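Local coordinates for protein serine-pyruvate aminotransferase (agxt) (Sulfolobus solfataricus, PDB 3ZRP) that uses pyridoxal 5'-phosphate to move amino groups, probably from L-serine to pyruvate and from alanine to glyoxylate, as a thermophilic archaeal transaminase, at residues L133-T138 and E144-V149; V82-N85 and G89-W92; A170-V173 and E177-V180; L106-S109 and Y113-P116. One frame throughout, in Å; residues are numbered along the deposited sequence. Where two conformers were deposited one is given.

Interaction 1 (L133-T138 and E144-V149); sequences LTHVET and EPVKDV. With PLP (pyridoxal-5'-phosphate), chain C.
Leu133, His135 and Val146 carry most of this buried contact between the end of strand 128-134 and the start of helix 146-153. Val146 lies over one face of the His135 ring. Its CG2 sits 3.8 Å from the ring centroid, 18° off the normal, a CH-pi contact. The His135 side chain runs out with CG anti to the backbone N (chi1 -162°), which brings one face of the ring against Val146. Leu133 slides past Val146, with CD1 4.0 Å from Val146 CG1, and meets Val149 tip to tip, CD2 to CG1. The backbones join where Glu144 N donates to His135 O at 2.9 Å. One water bridges His135 NE2, at 3.0 Å, and Glu144 O, to which it donates. The carboxylate of Glu144 turns elsewhere, to Asn85. Farther along, Thr138 OG1 lies a very short 2.4 Å from O3 of pyridoxal phosphate, and a hydrogen bond joins them. Ser166 also bonds to Thr138 OG1. The chemistry is therefore divided: one backbone hydrogen bond, carbon packing and a water hold the helix start to the strand end, while the chain runs on through the short strand 136-137 to Thr138, which grips the O3 oxygen on the cofactor's ring.

Interaction 2 (V82-N85 and G89-W92); sequences VVSN and GDRW
Ser84 and Asp90 join the end of strand 79-83 to helix 87-96 in a beta-alpha-beta unit that runs on to strand 102-106. This unit belongs to the large mixed sheet of the class-V aminotransferase fold. Ser84 holds OG anti to its own N (chi1 173°), which aims the hydroxyl at the helix. Asp90 starts away from the strand, but its carboxylate folds back. The Ser84 hydroxyl comes from above the carboxylate plane, 54° out of it. Arg107 forms a salt bridge with the same oxygen, OD1. With an asparagine in place of Asp90, the Arg107 guanidinium would probably lose its charge partner here, and the Ser84 hydroxyl would probably have a weaker acceptor. Gly89 lets the helix come close. Its CA lies 4.0 Å from Ser84 CA, and a side chain there would run into Ser84 OG. The apolar half lies one turn on. Val82 and Trp92 cross obliquely, and both valine methyls meet Trp92 CB, CG1 at 3.9 Å. The indole continues past Val82 toward Met67 and Val70. Val82 CG1 also rests 3.5 Å from Gly89 O. At the polar end, Ser84 OG donates to Asp90 OD1 over 2.6 Å.

Interaction 3 (A170-V173 and E177-V180); sequences AEEV and EWNV
Two pieces of one loop, 170-173 and 177-180, face each other at a distance, with Val173 CA and Trp178 CA 8.6 Å apart as the nearest pair. The indole of Trp178 bridges that gap. Its CG is anti to the carbonyl carbon (chi1 -55°), and the ring is thrown across to the opposite backbone. The six-membered ring does the touching. CH2 leads, 3.3 Å from Glu172 O, and this oxygen lies at the ring edge, near its plane. The carbonyl thus faces the rim, where aromatic hydrogens carry slight positive charge, so the approach is probably mildly attractive. The Val173 backbone takes a different place. Its carbonyl carbon lies over one face, 4.2 Å above the plane and toward the rim. Val173 CA is 3.8 Å from Trp178 CH2. The valine side chain itself starts away from the indole. Glu172 adds its acid carbon, with CD 4.2 Å from Trp178 CZ2, while its carboxylate forms a salt bridge with Lys174. A serine in place of Trp178 would lose the whole indole and would probably leave a gap beside the Glu172 and Val173 backbone, with Val146 deprived of a neighbour. The contact ties the loop to itself between strands 157-163 and 182-186. Trp178 also packs on Val146 and Lys147 of helix 146-153 and on Tyr183 of strand 182-186, while Val173 reaches Tyr183 and His135.

Interaction 4 (L106-S109 and Y113-P116); sequences LRPS and YVKP
Apolar contacts dominate between Pro108 and the pair Tyr113 and Val114, where the chain doubles back after strand 102-106. The Pro108 ring and the Val114 side chain cross at about a right angle, with CD 3.8 Å from CG2. Val114 sends CG1 anti to its backbone N (chi1 -178°), and the two methyls divide the work. CG2 takes Pro108 and also rests 3.9 Å from Leu106 O. CG1 turns to Leu106 CD1, a looser contact at 4.3 Å. The other edge of the proline ring lies on the backbone of Tyr113, with Pro108 CB 3.7 Å from Tyr113 C. Polar bonds lie around this core. Lys115 curls back, and its NZ donates to Tyr113 O at 2.9 Å, with CE above one face of the Tyr113 ring. Asp112 forms a salt bridge with the same ammonium. Asn85 accepts from Val114 N, Tyr113 OH is hydrogen-bonded to Glu295, and Arg107 is paired with Glu93. The two segments thus meet by van der Waals contact, mostly of carbon on carbon. The polar bonds named here go to residues around it or stay within 113-116, and Asn85 touches both segments, since it also packs on Pro108.

In the fold
Along the chain the contacts come in the order 2, 4, 1, 3. They follow one another in series, and none nests in or crosses another. Interaction 2 closes the turn from strand 79-83 into helix 87-96. Interaction 4 closes the loop between strand 102-106, an outer strand of the sheet, and helix 116-125. Interaction 1 spans the hairpin 136-143, between strand 128-134 and helix 146-153. Interaction 3 closes the loop leading to strand 182-186. Interactions 2 and 4 join where Val82 and Ser84 pair with Leu106, and strand 128-134 of interaction 1 lies on the other side of 79-83. Interaction 1 touches all three others. Interactions 3 and 4 stay about 12 Å apart at their nearest atoms.

Interaction 1 (L133-T138 and E144-V149)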
loop_
_atom_site.group_PDB
_atom_site.type_symbol
_atom_site.label_atom_id
_atom_site.label_comp_id
_atom_site.label_asym_id
_atom_site.label_seq_id
_atom_site.Cartn_x
_atom_site.Cartn_y
_atom_site.Cartn_z
ATOM N N LEU A 133 21.576 -5.857 -6.234
ATOM C CA LEU A 133 22.382 -4.633 -6.169
ATOM C C LEU A 133 21.524 -3.471 -5.635
ATOM O O LEU A 133 20.295 -3.507 -5.752
ATOM C CB LEU A 133 22.894 -4.287 -7.563
ATOM C CG LEU A 133 23.645 -5.327 -8.405
ATOM C CD1 LEU A 133 24.090 -4.648 -9.700
ATOM C CD2 LEU A 133 24.857 -5.859 -7.657
ATOM N N THR A 134 22.171 -2.451 -5.061
ATOM C CA THR A 134 21.507 -1.178 -4.739
ATOM C C THR A 134 22.102 -0.093 -5.606
ATOM O O THR A 134 23.322 0.187 -5.490
ATOM C CB THR A 134 21.745 -0.792 -3.266
ATOM O OG1 THR A 134 21.482 -1.926 -2.438
ATOM C CG2 THR A 134 20.851 0.402 -2.836
ATOM N N HIS A 135 21.273 0.566 -6.429
ATOM C CA HIS A 135 21.817 1.617 -7.317
ATOM C C HIS A 135 22.360 2.808 -6.509
ATOM O O HIS A 135 23.531 3.196 -6.644
ATOM C CB HIS A 135 20.815 2.041 -8.372
ATOM C CG HIS A 135 21.429 2.767 -9.527
ATOM N ND1 HIS A 135 20.711 3.102 -10.654
ATOM C CD2 HIS A 135 22.712 3.157 -9.761
ATOM C CE1 HIS A 135 21.517 3.694 -11.523
ATOM N NE2 HIS A 135 22.735 3.743 -11.001
ATOM N N VAL A 136 21.523 3.373 -5.635
ATOM C CA VAL A 136 21.994 4.398 -4.707
ATOM C C VAL A 136 21.626 3.960 -3.301
ATOM O O VAL A 136 20.457 3.738 -3.030
ATOM C CB VAL A 136 21.352 5.768 -5.029
ATOM C CG1 VAL A 136 21.614 6.780 -3.895
ATOM C CG2 VAL A 136 21.844 6.299 -6.386
ATOM N N GLU A 137 22.636 3.795 -2.448
ATOM C CA GLU A 137 22.466 3.510 -1.037
ATOM C C GLU A 137 22.170 4.795 -0.266
ATOM O O GLU A 137 23.058 5.601 0.034
ATOM C CB GLU A 137 23.713 2.800 -0.476
ATOM C CG GLU A 137 23.702 2.546 1.015
ATOM C CD GLU A 137 22.454 1.814 1.481
ATOM O OE1 GLU A 137 22.200 0.677 1.004
ATOM O OE2 GLU A 137 21.740 2.375 2.345
ATOM N N THR A 138 20.897 4.962 0.073
ATOM C CA THR A 138 20.362 6.179 0.668
ATOM C C THR A 138 21.011 6.512 2.002
ATOM O O THR A 138 21.127 7.680 2.340
ATOM C CB THR A 138 18.831 6.014 0.860
ATOM O OG1 THR A 138 18.276 5.566 -0.369
ATOM C CG2 THR A 138 18.149 7.356 1.281
ATOM N N GLU A 144 26.385 2.753 -6.625
ATOM C CA GLU A 144 27.108 1.580 -7.089
ATOM C C GLU A 144 27.181 1.696 -8.611
ATOM O O GLU A 144 26.186 2.080 -9.234
ATOM C CB GLU A 144 26.319 0.313 -6.696
ATOM C CG GLU A 144 26.959 -1.036 -7.129
ATOM C CD GLU A 144 28.216 -1.425 -6.365
ATOM O OE1 GLU A 144 28.512 -0.928 -5.281
ATOM O OE2 GLU A 144 28.972 -2.268 -6.870
ATOM N N PRO A 145 28.353 1.367 -9.222
ATOM C CA PRO A 145 28.468 1.339 -10.693
ATOM C C PRO A 145 27.841 0.081 -11.285
ATOM O O PRO A 145 28.534 -0.870 -11.685
ATOM C CB PRO A 145 29.988 1.366 -10.943
ATOM C CG PRO A 145 30.596 0.793 -9.713
ATOM C CD PRO A 145 29.648 1.142 -8.557
ATOM N N VAL A 146 26.526 0.140 -11.412
ATOM C CA VAL A 146 25.732 -1.018 -11.782
ATOM C C VAL A 146 26.053 -1.546 -13.166
ATOM O O VAL A 146 26.206 -2.766 -13.311
ATOM C CB VAL A 146 24.201 -0.798 -11.529
ATOM C CG1 VAL A 146 23.941 -0.703 -10.014
ATOM C CG2 VAL A 146 23.685 0.433 -12.228
ATOM N N LYS A 147 26.192 -0.660 -14.162
ATOM C CA LYS A 147 26.568 -1.090 -15.505
ATOM C C LYS A 147 27.859 -1.905 -15.451
ATOM O O LYS A 147 27.896 -3.028 -15.956
ATOM C CB LYS A 147 26.694 0.096 -16.457
ATOM C CG LYS A 147 27.129 -0.274 -17.871
ATOM C CD LYS A 147 27.359 0.964 -18.738
ATOM C CE LYS A 147 28.331 1.973 -18.110
ATOM N NZ LYS A 147 29.748 1.509 -18.078
ATOM N N ASP A 148 28.896 -1.351 -14.814
ATOM C CA ASP A 148 30.193 -2.037 -14.685
ATOM C C ASP A 148 30.117 -3.377 -13.941
ATOM O O ASP A 148 30.741 -4.360 -14.361
ATOM C CB ASP A 148 31.209 -1.136 -14.001
ATOM C CG ASP A 148 31.583 0.083 -14.842
ATOM O OD1 ASP A 148 31.232 0.158 -16.040
ATOM O OD2 ASP A 148 32.238 0.974 -14.278
ATOM N N VAL A 149 29.360 -3.419 -12.842
ATOM C CA VAL A 149 29.125 -4.690 -12.125
ATOM C C VAL A 149 28.445 -5.727 -13.015
ATOM O O VAL A 149 28.894 -6.877 -13.093
ATOM C CB VAL A 149 28.286 -4.493 -10.830
ATOM C CG1 VAL A 149 27.957 -5.848 -10.201
ATOM C CG2 VAL A 149 29.019 -3.620 -9.849
HETATM N N1 PLP C . 15.731 1.119 -0.894
HETATM C C2 PLP C . 16.271 2.384 -0.833
HETATM C C2A PLP C . 17.585 2.645 -1.522
HETATM C C3 PLP C . 15.596 3.423 -0.154
HETATM O O3 PLP C . 16.071 4.556 -0.144
HETATM C C4 PLP C . 14.365 3.179 0.465
HETATM C C4A PLP C . 13.641 4.338 1.160
HETATM C C5 PLP C . 13.858 1.864 0.402
HETATM C C6 PLP C . 14.530 0.842 -0.301
HETATM C C5A PLP C . 12.559 1.465 1.037
HETATM O O4P PLP C . 11.408 2.051 0.423
HETATM P P PLP C . 10.011 2.192 1.159
HETATM O O1P PLP C . 9.180 2.856 0.106
HETATM O O2P PLP C . 10.338 3.070 2.321
HETATM O O3P PLP C . 9.647 0.790 1.500
HETATM O O HOH W 1 25.709 3.695 -11.453
#

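Interaction 2 (V82-N85 and G89-W92)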
loop_
_atom_site.group_PDB
_atom_site.type_symbol
_atom_site.label_atom_id
_atom_site.label_comp_id
_atom_site.label_asym_id
_atom_site.label_seq_id
_atom_site.Cartn_x
_atom_site.Cartn_y
_atom_site.Cartn_z
ATOM N N VAL A 82 23.864 -10.894 -2.208
ATOM C CA VAL A 82 23.523 -9.479 -1.984
ATOM C C VAL A 82 24.790 -8.631 -1.910
ATOM O O VAL A 82 25.691 -8.892 -1.110
ATOM C CB VAL A 82 22.752 -9.304 -0.666
ATOM C CG1 VAL A 82 22.460 -7.792 -0.405
ATOM C CG2 VAL A 82 21.468 -10.109 -0.715
ATOM N N VAL A 83 24.833 -7.600 -2.740
ATOM C CA VAL A 83 25.936 -6.628 -2.735
ATOM C C VAL A 83 25.452 -5.390 -1.979
ATOM O O VAL A 83 24.760 -4.552 -2.554
ATOM C CB VAL A 83 26.319 -6.270 -4.180
ATOM C CG1 VAL A 83 27.493 -5.289 -4.178
ATOM C CG2 VAL A 83 26.733 -7.586 -4.980
ATOM N N SER A 84 25.782 -5.314 -0.689
ATOM C CA SER A 84 25.271 -4.294 0.216
ATOM C C SER A 84 26.283 -3.219 0.644
ATOM O O SER A 84 27.276 -3.503 1.339
ATOM C CB SER A 84 24.744 -4.948 1.475
ATOM O OG SER A 84 24.391 -3.948 2.412
ATOM N N ASN A 85 25.979 -1.984 0.254
ATOM C CA ASN A 85 26.762 -0.820 0.654
ATOM C C ASN A 85 26.256 -0.113 1.897
ATOM O O ASN A 85 26.813 0.907 2.290
ATOM C CB ASN A 85 26.854 0.175 -0.493
ATOM C CG ASN A 85 27.466 -0.426 -1.703
ATOM O OD1 ASN A 85 28.398 -1.238 -1.588
ATOM N ND2 ASN A 85 26.957 -0.078 -2.874
ATOM N N GLY A 89 20.907 -1.990 1.224
ATOM C CA GLY A 89 21.485 -3.283 0.821
ATOM C C GLY A 89 21.188 -4.353 1.865
ATOM O O GLY A 89 20.764 -5.468 1.550
ATOM N N ASP A 90 21.377 -4.004 3.138
ATOM C CA ASP A 90 21.124 -4.943 4.209
ATOM C C ASP A 90 19.655 -5.366 4.272
ATOM O O ASP A 90 19.346 -6.462 4.737
ATOM C CB ASP A 90 21.572 -4.348 5.550
ATOM C CG ASP A 90 23.107 -4.252 5.663
ATOM O OD1 ASP A 90 23.860 -4.829 4.845
ATOM O OD2 ASP A 90 23.567 -3.569 6.560
ATOM N N ARG A 91 18.755 -4.495 3.825
ATOM C CA ARG A 91 17.331 -4.846 3.808
ATOM C C ARG A 91 17.037 -6.069 2.923
ATOM O O ARG A 91 16.147 -6.857 3.242
ATOM C CB ARG A 91 16.444 -3.629 3.462
ATOM C CG ARG A 91 14.951 -3.917 3.301
ATOM C CD ARG A 91 14.125 -2.631 3.427
ATOM N NE ARG A 91 14.250 -2.171 4.819
ATOM C CZ ARG A 91 13.453 -1.301 5.426
ATOM N NH1 ARG A 91 12.413 -0.766 4.796
ATOM N NH2 ARG A 91 13.681 -0.996 6.696
ATOM N N TRP A 92 17.751 -6.234 1.811
ATOM C CA TRP A 92 17.603 -7.451 1.037
ATOM C C TRP A 92 17.815 -8.699 1.932
ATOM O O TRP A 92 17.019 -9.642 1.892
ATOM C CB TRP A 92 18.625 -7.512 -0.107
ATOM C CG TRP A 92 18.389 -6.668 -1.323
ATOM C CD1 TRP A 92 19.211 -5.686 -1.787
ATOM C CD2 TRP A 92 17.310 -6.770 -2.266
ATOM N NE1 TRP A 92 18.706 -5.155 -2.947
ATOM C CE2 TRP A 92 17.530 -5.797 -3.255
ATOM C CE3 TRP A 92 16.158 -7.573 -2.346
ATOM C CZ2 TRP A 92 16.671 -5.626 -4.350
ATOM C CZ3 TRP A 92 15.284 -7.399 -3.424
ATOM C CH2 TRP A 92 15.541 -6.422 -4.411
#

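Interaction 3 (A170-V173 and E177-V180)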
loop_
_atom_site.group_PDB
_atom_site.type_symbol
_atom_site.label_atom_id
_atom_site.label_comp_id
_atom_site.label_asym_id
_atom_site.label_seq_id
_atom_site.Cartn_x
_atom_site.Cartn_y
_atom_site.Cartn_z
ATOM N N ALA A 170 16.371 10.009 -11.695
ATOM C CA ALA A 170 17.430 10.982 -11.380
ATOM C C ALA A 170 18.816 10.593 -11.907
ATOM O O ALA A 170 19.581 11.469 -12.331
ATOM C CB ALA A 170 17.491 11.215 -9.865
ATOM N N GLU A 171 19.151 9.305 -11.824
ATOM C CA GLU A 171 20.434 8.769 -12.312
ATOM C C GLU A 171 20.133 8.083 -13.625
ATOM O O GLU A 171 18.989 7.664 -13.865
ATOM C CB GLU A 171 21.058 7.744 -11.329
ATOM C CG GLU A 171 21.182 8.193 -9.855
ATOM C CD GLU A 171 22.454 8.987 -9.532
ATOM O OE1 GLU A 171 23.287 9.244 -10.426
ATOM O OE2 GLU A 171 22.640 9.353 -8.363
ATOM N N GLU A 172 21.137 7.967 -14.496
ATOM C CA GLU A 172 20.966 7.143 -15.695
ATOM C C GLU A 172 20.569 5.713 -15.304
ATOM O O GLU A 172 21.216 5.090 -14.449
ATOM C CB GLU A 172 22.235 7.101 -16.548
ATOM C CG GLU A 172 21.987 6.411 -17.885
ATOM C CD GLU A 172 23.254 6.110 -18.694
ATOM O OE1 GLU A 172 24.383 6.198 -18.158
ATOM O OE2 GLU A 172 23.104 5.758 -19.883
ATOM N N VAL A 173 19.495 5.221 -15.904
ATOM C CA VAL A 173 19.076 3.830 -15.726
ATOM C C VAL A 173 18.775 3.272 -17.116
ATOM O O VAL A 173 17.984 3.866 -17.864
ATOM C CB VAL A 173 17.816 3.697 -14.812
ATOM C CG1 VAL A 173 17.266 2.255 -14.842
ATOM C CG2 VAL A 173 18.154 4.185 -13.356
ATOM N N GLU A 177 19.320 -2.354 -21.855
ATOM C CA GLU A 177 20.686 -2.329 -22.373
ATOM C C GLU A 177 21.678 -2.995 -21.420
ATOM O O GLU A 177 22.562 -3.723 -21.864
ATOM C CB GLU A 177 21.118 -0.904 -22.690
ATOM C CG GLU A 177 22.356 -0.823 -23.577
ATOM C CD GLU A 177 22.951 0.567 -23.607
ATOM O OE1 GLU A 177 22.245 1.512 -24.029
ATOM O OE2 GLU A 177 24.125 0.710 -23.202
ATOM N N TRP A 178 21.513 -2.770 -20.120
ATOM C CA TRP A 178 22.370 -3.409 -19.122
ATOM C C TRP A 178 21.946 -4.843 -18.806
ATOM O O TRP A 178 22.671 -5.550 -18.105
ATOM C CB TRP A 178 22.446 -2.604 -17.830
ATOM C CG TRP A 178 22.875 -1.175 -17.977
ATOM C CD1 TRP A 178 23.598 -0.621 -19.015
ATOM C CD2 TRP A 178 22.675 -0.127 -17.023
ATOM N NE1 TRP A 178 23.803 0.717 -18.786
ATOM C CE2 TRP A 178 23.246 1.054 -17.571
ATOM C CE3 TRP A 178 22.034 -0.057 -15.772
ATOM C CZ2 TRP A 178 23.234 2.282 -16.903
ATOM C CZ3 TRP A 178 22.004 1.182 -15.110
ATOM C CH2 TRP A 178 22.608 2.335 -15.675
ATOM N N ASN A 179 20.805 -5.268 -19.357
ATOM C CA ASN A 179 20.261 -6.625 -19.169
ATOM C C ASN A 179 19.968 -6.914 -17.678
ATOM O O ASN A 179 20.502 -7.845 -17.108
ATOM C CB ASN A 179 21.194 -7.679 -19.803
ATOM C CG ASN A 179 20.477 -8.985 -20.197
ATOM O OD1 ASN A 179 19.293 -9.210 -19.898
ATOM N ND2 ASN A 179 21.220 -9.863 -20.876
ATOM N N VAL A 180 19.136 -6.075 -17.064
ATOM C CA VAL A 180 18.683 -6.268 -15.668
ATOM C C VAL A 180 17.395 -7.066 -15.737
ATOM O O VAL A 180 16.581 -6.874 -16.653
ATOM C CB VAL A 180 18.446 -4.916 -14.947
ATOM C CG1 VAL A 180 17.879 -5.122 -13.478
ATOM C CG2 VAL A 180 19.732 -4.116 -14.908
#

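Interaction 4 (L106-S109 and Y113-P116)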
loop_
_atom_site.group_PDB
_atom_site.type_symbol
_atom_site.label_atom_id
_atom_site.label_comp_id
_atom_site.label_asym_id
_atom_site.label_seq_id
_atom_site.Cartn_x
_atom_site.Cartn_y
_atom_site.Cartn_z
ATOM N N LEU A 106 28.089 -9.472 0.349
ATOM C CA LEU A 106 29.368 -8.745 0.244
ATOM C C LEU A 106 29.172 -7.307 0.750
ATOM O O LEU A 106 28.216 -6.633 0.341
ATOM C CB LEU A 106 29.850 -8.693 -1.212
ATOM C CG LEU A 106 30.159 -10.013 -1.932
ATOM C CD1 LEU A 106 30.489 -9.751 -3.410
ATOM C CD2 LEU A 106 31.307 -10.740 -1.212
ATOM N N ARG A 107 30.054 -6.848 1.641
ATOM C CA ARG A 107 30.016 -5.452 2.101
ATOM C C ARG A 107 31.388 -4.777 1.955
ATOM O O ARG A 107 32.424 -5.478 2.042
ATOM C CB ARG A 107 29.614 -5.426 3.586
ATOM C CG ARG A 107 28.192 -5.895 3.843
ATOM C CD ARG A 107 27.835 -5.793 5.315
ATOM N NE ARG A 107 26.427 -6.140 5.510
ATOM C CZ ARG A 107 25.970 -7.367 5.740
ATOM N NH1 ARG A 107 26.804 -8.414 5.805
ATOM N NH2 ARG A 107 24.663 -7.551 5.914
ATOM N N PRO A 108 31.419 -3.427 1.775
ATOM C CA PRO A 108 32.697 -2.675 1.762
ATOM C C PRO A 108 32.976 -2.002 3.101
ATOM O O PRO A 108 32.200 -2.206 4.043
ATOM C CB PRO A 108 32.440 -1.612 0.695
ATOM C CG PRO A 108 30.927 -1.278 0.870
ATOM C CD PRO A 108 30.269 -2.543 1.449
ATOM N N SER A 109 34.073 -1.231 3.204
ATOM C CA SER A 109 34.335 -0.406 4.390
ATOM C C SER A 109 33.247 0.659 4.484
ATOM O O SER A 109 32.650 0.990 3.470
ATOM C CB SER A 109 35.717 0.259 4.299
ATOM O OG SER A 109 36.683 -0.677 3.856
ATOM N N TYR A 113 32.044 1.362 -1.518
ATOM C CA TYR A 113 31.193 0.540 -2.367
ATOM C C TYR A 113 31.938 -0.706 -2.853
ATOM O O TYR A 113 33.162 -0.694 -2.953
ATOM C CB TYR A 113 30.646 1.336 -3.550
ATOM C CG TYR A 113 31.653 1.721 -4.623
ATOM C CD1 TYR A 113 32.460 2.874 -4.495
ATOM C CD2 TYR A 113 31.780 0.959 -5.774
ATOM C CE1 TYR A 113 33.390 3.218 -5.490
ATOM C CE2 TYR A 113 32.689 1.303 -6.781
ATOM C CZ TYR A 113 33.492 2.428 -6.629
ATOM O OH TYR A 113 34.381 2.741 -7.639
ATOM N N VAL A 114 31.193 -1.778 -3.125
ATOM C CA VAL A 114 31.774 -3.052 -3.568
ATOM C C VAL A 114 32.139 -2.928 -5.034
ATOM O O VAL A 114 31.294 -2.640 -5.857
ATOM C CB VAL A 114 30.779 -4.228 -3.371
ATOM C CG1 VAL A 114 31.435 -5.551 -3.786
ATOM C CG2 VAL A 114 30.345 -4.283 -1.914
ATOM N N LYS A 115 33.418 -3.169 -5.356
ATOM C CA LYS A 115 33.915 -2.993 -6.718
ATOM C C LYS A 115 33.396 -4.075 -7.650
ATOM O O LYS A 115 33.169 -5.196 -7.206
ATOM C CB LYS A 115 35.454 -2.973 -6.711
ATOM C CG LYS A 115 36.047 -1.974 -5.718
ATOM C CD LYS A 115 35.631 -0.528 -6.096
ATOM C CE LYS A 115 36.164 0.497 -5.091
ATOM N NZ LYS A 115 35.777 0.210 -3.683
ATOM N N PRO A 116 33.206 -3.746 -8.951
ATOM C CA PRO A 116 32.758 -4.755 -9.894
ATOM C C PRO A 116 33.623 -6.024 -9.866
ATOM O O PRO A 116 33.081 -7.132 -9.957
ATOM C CB PRO A 116 32.882 -4.046 -11.247
ATOM C CG PRO A 116 32.641 -2.606 -10.920
ATOM C CD PRO A 116 33.269 -2.407 -9.584
#